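Local coordinates for UPF0249 protein EF_3048 (Enterococcus faecalis, PDB 2I5I) that probably removes acetyl groups from acetylated carbohydrates during oligosaccharide breakdown, as a magnesium-dependent member of the YdjC deacetylase family, at residues T66-Q71 against S129-H134. Numbering follows the deposited sequence.
Sequences TLTLNQ and SHHNVH
Two bonds grip the hydroxyl of Thr-68: a water 2.8 Å from OG1, and ND1 of His-131, which donates to OG1 over 2.6 Å. The second is weak despite its shortness, because the N-H...OG1 angle is only 118°. OG1 reaches this place because it stands in the crowded position between its own backbone N and carbonyl carbon (chi1 63°). The same water accepts from Leu-67 N and donates to His-130 O, so one water joins the backbones of both loops to the threonine side chain. CG2 of Thr-68 goes another way and meets CG1 of Val-133 tip to tip at 3.8 Å.

His-130, predicted to bind Mg(2+), is a worked example of a metal-binding ring packed on both faces, an arrangement consistent with a fixed ring orientation. With CG anti to the backbone N (chi1 -175°), the side chain of His-130 lies beside that of Thr-66 and points the same way, and OG1 of Thr-66 comes within 3.5 Å of CD2 of His-130. Over one face of the His-130 ring lies CD1 of Leu-69, a CH-pi contact made off centre, near the rim, by a side chain crossing at about a right angle. CD2 of His-131 lies over the opposite face, also toward the rim. NE2 of His-130 hydrogen-bonds a second water at 2.6 Å, and this water also accepts from Asn-70 N. His-130 further faces, with Asp-13 and His-64, a vacant point consistent with an empty metal site.

Both loops follow neighbouring parallel strands of the sheet, 60-65 and 127-129, and backbone hydrogen bonds join His-130 to Leu-65, where the two loops leave the sheet. Phe-97 of helix 94-97 packs on Leu-67, Thr-68 and Val-133, while Trp-110 of helix 103-117 touches Leu-67 and Val-133, and helix 138-151 meets Leu-67 through Leu-140.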
loop_
_atom_site.group_PDB
_atom_site.type_symbol
_atom_site.label_atom_id
_atom_site.label_comp_id
_atom_site.label_asym_id
_atom_site.label_seq_id
_atom_site.Cartn_x
_atom_site.Cartn_y
_atom_site.Cartn_z
ATOM N N THR A 66 -24.129 3.313 -20.596
ATOM C CA THR A 66 -24.528 2.424 -21.661
ATOM C C THR A 66 -26.023 2.095 -21.672
ATOM O O THR A 66 -26.727 2.101 -20.658
ATOM C CB THR A 66 -23.739 1.083 -21.595
ATOM O OG1 THR A 66 -24.013 0.313 -22.770
ATOM C CG2 THR A 66 -24.166 0.300 -20.382
ATOM N N LEU A 67 -26.477 1.817 -22.885
ATOM C CA LEU A 67 -27.781 1.272 -23.168
ATOM C C LEU A 67 -27.687 0.020 -24.036
ATOM O O LEU A 67 -28.706 -0.569 -24.371
ATOM C CB LEU A 67 -28.659 2.296 -23.907
ATOM C CG LEU A 67 -29.093 3.507 -23.081
ATOM C CD1 LEU A 67 -29.859 4.509 -23.938
ATOM C CD2 LEU A 67 -29.937 3.093 -21.888
ATOM N N THR A 68 -26.468 -0.389 -24.410
ATOM C CA THR A 68 -26.320 -1.379 -25.473
ATOM C C THR A 68 -25.207 -2.383 -25.193
ATOM O O THR A 68 -24.772 -3.094 -26.096
ATOM C CB THR A 68 -25.992 -0.670 -26.813
ATOM O OG1 THR A 68 -24.733 0.001 -26.666
ATOM C CG2 THR A 68 -26.994 0.413 -27.172
ATOM N N LEU A 69 -24.713 -2.445 -23.959
ATOM C CA LEU A 69 -23.577 -3.319 -23.657
ATOM C C LEU A 69 -24.000 -4.777 -23.865
ATOM O O LEU A 69 -24.912 -5.295 -23.222
ATOM C CB LEU A 69 -23.034 -3.102 -22.265
ATOM C CG LEU A 69 -21.806 -3.874 -21.783
ATOM C CD1 LEU A 69 -20.547 -3.449 -22.513
ATOM C CD2 LEU A 69 -21.600 -3.675 -20.284
ATOM N N ASN A 70 -23.298 -5.410 -24.796
ATOM C CA ASN A 70 -23.526 -6.800 -25.119
ATOM C C ASN A 70 -23.419 -7.645 -23.853
ATOM O O ASN A 70 -22.472 -7.518 -23.096
ATOM C CB ASN A 70 -22.552 -7.232 -26.213
ATOM C CG ASN A 70 -22.762 -8.642 -26.705
ATOM O OD1 ASN A 70 -21.784 -9.388 -26.660
ATOM N ND2 ASN A 70 -23.938 -9.045 -27.168
ATOM N N GLN A 71 -24.426 -8.467 -23.636
ATOM C CA GLN A 71 -24.514 -9.520 -22.649
ATOM C C GLN A 71 -24.575 -8.997 -21.228
ATOM O O GLN A 71 -24.256 -9.678 -20.251
ATOM C CB GLN A 71 -23.334 -10.483 -22.823
ATOM C CG GLN A 71 -23.474 -11.312 -24.111
ATOM C CD GLN A 71 -22.185 -12.089 -24.354
ATOM O OE1 GLN A 71 -21.550 -11.916 -25.403
ATOM N NE2 GLN A 71 -21.812 -12.870 -23.361
ATOM N N SER A 129 -20.205 7.760 -23.204
ATOM C CA SER A 129 -21.069 6.601 -23.333
ATOM C C SER A 129 -20.531 5.576 -24.328
ATOM O O SER A 129 -19.927 5.926 -25.359
ATOM C CB SER A 129 -22.471 7.019 -23.857
ATOM O OG SER A 129 -22.130 7.298 -25.216
ATOM N N HIS A 130 -20.814 4.332 -23.971
ATOM C CA HIS A 130 -20.554 3.159 -24.785
ATOM C C HIS A 130 -21.313 3.277 -26.096
ATOM O O HIS A 130 -22.498 3.632 -26.052
ATOM C CB HIS A 130 -21.006 1.915 -24.036
ATOM C CG HIS A 130 -20.687 0.614 -24.695
ATOM N ND1 HIS A 130 -19.397 0.190 -24.923
ATOM C CD2 HIS A 130 -21.494 -0.365 -25.164
ATOM C CE1 HIS A 130 -19.419 -0.997 -25.515
ATOM N NE2 HIS A 130 -20.682 -1.357 -25.673
ATOM N N HIS A 131 -20.646 3.022 -27.204
ATOM C CA HIS A 131 -21.256 3.125 -28.522
ATOM C C HIS A 131 -21.715 4.549 -28.830
ATOM O O HIS A 131 -22.543 4.723 -29.733
ATOM C CB HIS A 131 -22.453 2.172 -28.617
ATOM C CG HIS A 131 -22.022 0.726 -28.632
ATOM N ND1 HIS A 131 -22.919 -0.312 -28.563
ATOM C CD2 HIS A 131 -20.793 0.154 -28.697
ATOM C CE1 HIS A 131 -22.265 -1.460 -28.590
ATOM N NE2 HIS A 131 -20.962 -1.216 -28.676
ATOM N N ASN A 132 -21.191 5.517 -28.083
ATOM C CA ASN A 132 -21.586 6.917 -28.231
ATOM C C ASN A 132 -23.100 7.084 -28.315
ATOM O O ASN A 132 -23.571 7.874 -29.150
ATOM C CB ASN A 132 -20.959 7.557 -29.472
ATOM C CG ASN A 132 -20.870 9.070 -29.349
ATOM O OD1 ASN A 132 -20.712 9.603 -28.254
ATOM N ND2 ASN A 132 -20.971 9.752 -30.482
ATOM N N VAL A 133 -23.857 6.370 -27.482
ATOM C CA VAL A 133 -25.312 6.450 -27.547
ATOM C C VAL A 133 -25.916 7.787 -27.115
ATOM O O VAL A 133 -27.052 8.056 -27.550
ATOM C CB VAL A 133 -25.963 5.294 -26.739
ATOM C CG1 VAL A 133 -25.686 3.977 -27.476
ATOM C CG2 VAL A 133 -25.510 5.245 -25.296
ATOM N N HIS A 134 -25.365 8.667 -26.330
ATOM C CA HIS A 134 -25.624 10.027 -25.932
ATOM C C HIS A 134 -25.457 10.984 -27.110
ATOM O O HIS A 134 -25.850 12.147 -26.998
ATOM C CB HIS A 134 -24.744 10.495 -24.785
ATOM C CG HIS A 134 -23.411 11.101 -24.939
ATOM N ND1 HIS A 134 -22.259 10.390 -25.189
ATOM C CD2 HIS A 134 -22.987 12.394 -24.835
ATOM C CE1 HIS A 134 -21.218 11.194 -25.257
ATOM N NE2 HIS A 134 -21.627 12.434 -25.041
HETATM O O HOH W 1 -24.435 2.058 -24.865
HETATM O O HOH W 2 -20.728 -3.909 -26.108
#